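Local coordinates for protein beta-lactamase (Nostoc sp., PDB 6NHS) that probably hydrolyses the beta-lactam ring of penicillin-type antibiotics as a class D serine beta-lactamase, at residues A62-I67 with K162-F167; L185-M190 with V218-Q223. All blocks are in the same frame, centred on the assembly; numbering follows the deposited sequence.

Interaction 1. Residues A62-I67 with K162-F167. With FMT (formic acid), chain K.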
loop_
_atom_site.group_PDB
_atom_site.type_symbol
_atom_site.label_atom_id
_atom_site.label_comp_id
_atom_site.label_asym_id
_atom_site.label_seq_id
_atom_site.Cartn_x
_atom_site.Cartn_y
_atom_site.Cartn_z
ATOM N N ALA A 62 -2.666 6.201 -4.055
ATOM C CA ALA A 62 -2.006 7.096 -3.115
ATOM C C ALA A 62 -0.770 6.418 -2.540
ATOM O O ALA A 62 -0.043 5.735 -3.268
ATOM C CB ALA A 62 -2.967 7.533 -2.002
ATOM N N SER A 63 -0.543 6.562 -1.233
ATOM C CA SER A 63 0.688 6.057 -0.638
ATOM C C SER A 63 0.813 4.539 -0.673
ATOM O O SER A 63 1.917 4.041 -0.433
ATOM C CB SER A 63 0.823 6.533 0.813
ATOM O OG SER A 63 1.276 7.876 0.852
ATOM N N THR A 64 -0.267 3.782 -0.929
ATOM C CA THR A 64 -0.085 2.338 -1.067
ATOM C C THR A 64 0.818 2.001 -2.241
ATOM O O THR A 64 1.407 0.914 -2.275
ATOM C CB THR A 64 -1.425 1.600 -1.232
ATOM O OG1 THR A 64 -2.044 1.943 -2.483
ATOM C CG2 THR A 64 -2.352 1.925 -0.088
ATOM N N PHE A 65 0.942 2.916 -3.201
ATOM C CA PHE A 65 1.838 2.707 -4.329
ATOM C C PHE A 65 3.295 2.652 -3.897
ATOM O O PHE A 65 4.133 2.154 -4.656
ATOM C CB PHE A 65 1.630 3.813 -5.367
ATOM C CG PHE A 65 2.391 3.598 -6.644
ATOM C CD1 PHE A 65 2.039 2.574 -7.507
ATOM C CD2 PHE A 65 3.457 4.420 -6.977
ATOM C CE1 PHE A 65 2.738 2.365 -8.685
ATOM C CE2 PHE A 65 4.166 4.221 -8.153
ATOM C CZ PHE A 65 3.803 3.189 -9.011
ATOM N N LYS A 66 3.616 3.140 -2.692
ATOM C CA LYS A 66 4.995 3.084 -2.212
ATOM C C LYS A 66 5.518 1.654 -2.158
ATOM O O LYS A 66 6.730 1.438 -2.271
ATOM C CB LYS A 66 5.110 3.736 -0.829
ATOM C CG LYS A 66 4.957 5.252 -0.822
ATOM C CD LYS A 66 5.259 5.819 0.571
ATOM C CE LYS A 66 5.350 7.343 0.555
ATOM N NZ LYS A 66 4.032 8.013 0.409
ATOM N N ILE A 67 4.631 0.669 -1.983
ATOM C CA ILE A 67 5.071 -0.726 -1.990
ATOM C C ILE A 67 5.640 -1.092 -3.356
ATOM O O ILE A 67 6.758 -1.607 -3.466
ATOM C CB ILE A 67 3.916 -1.663 -1.594
ATOM C CG1 ILE A 67 3.426 -1.361 -0.172
ATOM C CG2 ILE A 67 4.352 -3.124 -1.727
ATOM C CD1 ILE A 67 2.106 -2.073 0.179
ATOM N N LYS A 162 -9.173 -5.874 -4.745
ATOM C CA LYS A 162 -8.803 -7.195 -5.255
ATOM C C LYS A 162 -7.424 -7.186 -5.906
ATOM O O LYS A 162 -6.636 -8.119 -5.717
ATOM C CB LYS A 162 -9.849 -7.691 -6.261
ATOM C CG LYS A 162 -11.046 -8.373 -5.641
ATOM C CD LYS A 162 -12.007 -8.865 -6.711
ATOM C CE LYS A 162 -13.036 -9.800 -6.129
ATOM N NZ LYS A 162 -14.023 -10.210 -7.156
ATOM N N GLN A 163 -7.121 -6.145 -6.690
ATOM C CA GLN A 163 -5.823 -6.068 -7.360
ATOM C C GLN A 163 -4.692 -5.770 -6.379
ATOM O O GLN A 163 -3.548 -6.186 -6.611
ATOM C CB GLN A 163 -5.876 -5.021 -8.476
ATOM C CG GLN A 163 -6.763 -5.445 -9.674
ATOM C CD GLN A 163 -7.114 -4.283 -10.583
ATOM O OE1 GLN A 163 -6.877 -3.119 -10.247
ATOM N NE2 GLN A 163 -7.685 -4.592 -11.746
ATOM N N GLN A 164 -4.977 -5.060 -5.284
ATOM C CA GLN A 164 -3.977 -4.942 -4.224
ATOM C C GLN A 164 -3.619 -6.317 -3.678
ATOM O O GLN A 164 -2.437 -6.647 -3.519
ATOM C CB GLN A 164 -4.489 -4.026 -3.109
ATOM C CG GLN A 164 -4.736 -2.577 -3.547
ATOM C CD GLN A 164 -3.553 -1.670 -3.277
ATOM O OE1 GLN A 164 -2.407 -2.120 -3.220
ATOM N NE2 GLN A 164 -3.825 -0.375 -3.109
ATOM N N ILE A 165 -4.638 -7.138 -3.401
ATOM C CA ILE A 165 -4.419 -8.498 -2.911
ATOM C C ILE A 165 -3.589 -9.298 -3.910
ATOM O O ILE A 165 -2.592 -9.933 -3.548
ATOM C CB ILE A 165 -5.768 -9.188 -2.635
ATOM C CG1 ILE A 165 -6.556 -8.438 -1.560
ATOM C CG2 ILE A 165 -5.554 -10.640 -2.230
ATOM C CD1 ILE A 165 -5.985 -8.593 -0.193
ATOM N N GLU A 166 -4.001 -9.288 -5.182
ATOM C CA GLU A 166 -3.290 -10.063 -6.196
ATOM C C GLU A 166 -1.823 -9.660 -6.270
ATOM O O GLU A 166 -0.936 -10.519 -6.317
ATOM C CB GLU A 166 -3.977 -9.891 -7.555
ATOM C CG GLU A 166 -3.127 -10.282 -8.746
ATOM C CD GLU A 166 -3.144 -11.765 -9.040
ATOM O OE1 GLU A 166 -3.358 -12.570 -8.106
ATOM O OE2 GLU A 166 -2.950 -12.126 -10.221
ATOM N N PHE A 167 -1.553 -8.353 -6.253
ATOM C CA PHE A 167 -0.181 -7.862 -6.287
ATOM C C PHE A 167 0.611 -8.353 -5.075
ATOM O O PHE A 167 1.721 -8.878 -5.216
ATOM C CB PHE A 167 -0.205 -6.325 -6.380
ATOM C CG PHE A 167 1.094 -5.657 -5.998
ATOM C CD1 PHE A 167 2.268 -5.937 -6.678
ATOM C CD2 PHE A 167 1.131 -4.725 -4.970
ATOM C CE1 PHE A 167 3.458 -5.321 -6.325
ATOM C CE2 PHE A 167 2.317 -4.107 -4.613
ATOM C CZ PHE A 167 3.478 -4.402 -5.298
HETATM C C FMT K . 3.704 9.009 -2.413
HETATM O O1 FMT K . 4.567 8.194 -2.628
HETATM O O2 FMT K . 2.747 8.750 -1.681
HETATM O O HOH W 1 0.052 -1.033 -3.780
#
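Both ends of one buried side-chain amide, that of Gln164, grip the same residue, Thr64, one directly and the other through a water. Thr64 sits inside what is probably the Ser-x-x-Lys motif (Ser63 to Lys66) at the start of helix 65-76, which in class D beta-lactamases carries the nucleophilic serine. Gln164 NE2 donates to Thr64 OG1 over 3.0 Å, nearly straight at 163° and in the plane of the amide; the hydroxyl oxygen is also hydrogen-bonded to the carbonyl oxygen of Pro61. On the other end of the amide, one water donates to Gln164 OE1 (2.7 Å) and to Thr64 O, so the rotation of the amide is fixed from two sides. A bend at chi2 (-95°) turns the amide of Gln164 off helix 161-172 to meet the threonine. One helical turn further on, Ile67 lays its CG2 methyl against Phe167, whose ring also meets Tyr137 edge-to-face. Within segment 62-67, Lys66 NZ donates to Ser63 OG, and it donates as well to a formic acid molecule, probably from the crystallisation liquor, with 2.6 Å between Lys66 NZ and O2 of the formic acid.

Interaction 2. Residues L185-M190 with V218-Q223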
loop_
_atom_site.group_PDB
_atom_site.type_symbol
_atom_site.label_atom_id
_atom_site.label_comp_id
_atom_site.label_asym_id
_atom_site.label_seq_id
_atom_site.Cartn_x
_atom_site.Cartn_y
_atom_site.Cartn_z
ATOM N N LEU A 185 14.296 -6.591 1.309
ATOM C CA LEU A 185 14.347 -5.217 1.803
ATOM C C LEU A 185 12.949 -4.625 1.917
ATOM O O LEU A 185 12.608 -4.012 2.934
ATOM C CB LEU A 185 15.230 -4.362 0.890
ATOM C CG LEU A 185 16.717 -4.715 0.883
ATOM C CD1 LEU A 185 17.457 -3.913 -0.188
ATOM C CD2 LEU A 185 17.329 -4.480 2.257
ATOM N N VAL A 186 12.115 -4.816 0.893
ATOM C CA VAL A 186 10.789 -4.203 0.916
ATOM C C VAL A 186 9.907 -4.858 1.973
ATOM O O VAL A 186 9.158 -4.176 2.685
ATOM C CB VAL A 186 10.153 -4.260 -0.482
ATOM C CG1 VAL A 186 8.707 -3.781 -0.425
ATOM C CG2 VAL A 186 10.973 -3.398 -1.460
ATOM N N GLN A 187 9.973 -6.185 2.096
ATOM C CA GLN A 187 9.182 -6.850 3.123
ATOM C C GLN A 187 9.591 -6.393 4.516
ATOM O O GLN A 187 8.748 -6.326 5.415
ATOM C CB GLN A 187 9.301 -8.370 2.977
ATOM C CG GLN A 187 8.560 -8.883 1.731
ATOM C CD GLN A 187 8.767 -10.360 1.462
ATOM O OE1 GLN A 187 9.871 -10.894 1.619
ATOM N NE2 GLN A 187 7.697 -11.032 1.038
ATOM N N ASP A 188 10.861 -6.025 4.706
ATOM C CA ASP A 188 11.288 -5.564 6.023
ATOM C C ASP A 188 10.759 -4.169 6.331
ATOM O O ASP A 188 10.310 -3.914 7.456
ATOM C CB ASP A 188 12.809 -5.593 6.136
ATOM C CG ASP A 188 13.281 -5.367 7.557
ATOM O OD1 ASP A 188 13.068 -6.254 8.404
ATOM O OD2 ASP A 188 13.858 -4.296 7.833
ATOM N N ILE A 189 10.810 -3.246 5.362
ATOM C CA ILE A 189 10.343 -1.892 5.643
ATOM C C ILE A 189 8.823 -1.828 5.748
ATOM O O ILE A 189 8.292 -0.850 6.285
ATOM C CB ILE A 189 10.837 -0.864 4.598
ATOM C CG1 ILE A 189 10.047 -0.978 3.293
ATOM C CG2 ILE A 189 12.354 -0.991 4.358
ATOM C CD1 ILE A 189 10.502 0.037 2.227
HETATM N N MSE A 190 8.110 -2.841 5.258
HETATM C CA MSE A 190 6.655 -2.913 5.398
HETATM C C MSE A 190 6.199 -3.296 6.807
HETATM O O MSE A 190 5.016 -3.206 7.111
HETATM C CB MSE A 190 6.062 -3.924 4.407
HETATM C CG MSE A 190 6.080 -3.484 2.950
HETATM SE SE MSE A 190 5.435 -4.908 1.793
HETATM C CE MSE A 190 3.588 -4.979 2.429
ATOM N N VAL A 218 -3.469 -1.628 3.176
ATOM C CA VAL A 218 -3.260 -2.896 2.485
ATOM C C VAL A 218 -1.979 -3.527 3.009
ATOM O O VAL A 218 -1.085 -2.836 3.500
ATOM C CB VAL A 218 -3.193 -2.725 0.943
ATOM C CG1 VAL A 218 -4.332 -1.857 0.460
ATOM C CG2 VAL A 218 -1.852 -2.126 0.519
ATOM N N GLY A 219 -1.902 -4.850 2.919
ATOM C CA GLY A 219 -0.723 -5.544 3.421
ATOM C C GLY A 219 -1.029 -7.010 3.660
ATOM O O GLY A 219 -1.890 -7.591 3.000
ATOM N N TYR A 220 -0.299 -7.599 4.610
ATOM C CA TYR A 220 -0.570 -8.985 4.952
ATOM C C TYR A 220 -0.080 -9.291 6.359
ATOM O O TYR A 220 0.865 -8.676 6.865
ATOM C CB TYR A 220 0.044 -9.963 3.939
ATOM C CG TYR A 220 1.553 -9.913 3.779
ATOM C CD1 TYR A 220 2.382 -10.687 4.584
ATOM C CD2 TYR A 220 2.145 -9.122 2.799
ATOM C CE1 TYR A 220 3.759 -10.665 4.428
ATOM C CE2 TYR A 220 3.523 -9.096 2.634
ATOM C CZ TYR A 220 4.321 -9.868 3.449
ATOM O OH TYR A 220 5.690 -9.854 3.298
ATOM N N LEU A 221 -0.743 -10.260 6.971
ATOM C CA LEU A 221 -0.484 -10.685 8.333
ATOM C C LEU A 221 0.076 -12.097 8.306
ATOM O O LEU A 221 -0.516 -12.988 7.686
ATOM C CB LEU A 221 -1.772 -10.636 9.157
ATOM C CG LEU A 221 -1.742 -11.240 10.555
ATOM C CD1 LEU A 221 -0.878 -10.379 11.490
ATOM C CD2 LEU A 221 -3.169 -11.393 11.074
ATOM N N GLU A 222 1.216 -12.296 8.962
ATOM C CA GLU A 222 1.779 -13.625 9.161
ATOM C C GLU A 222 1.448 -14.088 10.573
ATOM O O GLU A 222 1.893 -13.477 11.552
ATOM C CB GLU A 222 3.289 -13.629 8.928
ATOM C CG GLU A 222 3.685 -13.416 7.470
ATOM C CD GLU A 222 5.181 -13.204 7.308
ATOM O OE1 GLU A 222 5.819 -12.747 8.277
ATOM O OE2 GLU A 222 5.714 -13.493 6.217
ATOM N N GLN A 223 0.669 -15.164 10.672
ATOM C CA GLN A 223 0.247 -15.690 11.963
ATOM C C GLN A 223 -0.186 -17.136 11.776
ATOM O O GLN A 223 -0.752 -17.486 10.735
ATOM C CB GLN A 223 -0.895 -14.856 12.557
ATOM C CG GLN A 223 -1.274 -15.228 13.988
ATOM C CD GLN A 223 -2.144 -14.176 14.653
ATOM O OE1 GLN A 223 -2.592 -13.225 14.014
ATOM N NE2 GLN A 223 -2.365 -14.330 15.949
#
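With chi1 at 60°, Tyr220 places CG between its own backbone N and carbonyl carbon, and this swings the phenol from strand 213-223 across to Gln187 and Met190. On the opposing side Met190, a selenomethionine here, runs extended through chi2 and then bends at chi3 (65°), which turns its terminal CE methyl toward the strand. That methyl comes to 4.1 Å from Tyr220 CE2, the two side chains crossing at about a right angle in an apolar contact. It also reaches Gly219, where CE lies 4.5 Å from CA. The backbone angles of Gly219 are of a kind that suits glycine, and no side chain of its own stands between its CA and the methyl.

The phenol hydroxyl lies against the extended chain of Gln187. Tyr220 OH is 3.4 Å from Gln187 CG and 3.2 Å from Gln187 NE2, so methylene and amide both border the oxygen. The amide plane is turned 64° from the ring plane, and the two side chains cross at about a right angle, with NE2 oblique to the ring. His172, from helix 161-172, packs edge-to-face on Tyr220 and also touches Gln187, while Phe229 of the adjacent strand 226-236 meets the same ring.

Met190 lies where the chain passes from helix 180-189 toward edge strand 191-194. The contact thus ties this helix to an inner strand of the antiparallel sheet, an association of helical region and sheet characteristic of the serine beta-lactamase and penicillin-binding protein fold.

Interactions 1 and 2 have centres 12 Å apart and meet around Val218, which Ile67, Gln164 and Thr64 all touch, and through Ile67 on Met190. Ile67 CD1 is 4.0 Å from Met190 CE and equally far from Val218 CG2, so one isoleucine of the motif-bearing helix contacts both segments of interaction 2. Val218 CG2 also packs on Gln164 OE1 at 3.8 Å, bringing strand 213-223 against the amide that holds Thr64. Helices 161-172 and 180-189 follow each other in the chain and both pack toward this strand. The presumed active site lies on the interaction 1 side: Ser63 and Lys66 touch Lys203 of strand 198-207, whereas the Met190 side chain is near these residues without touching them.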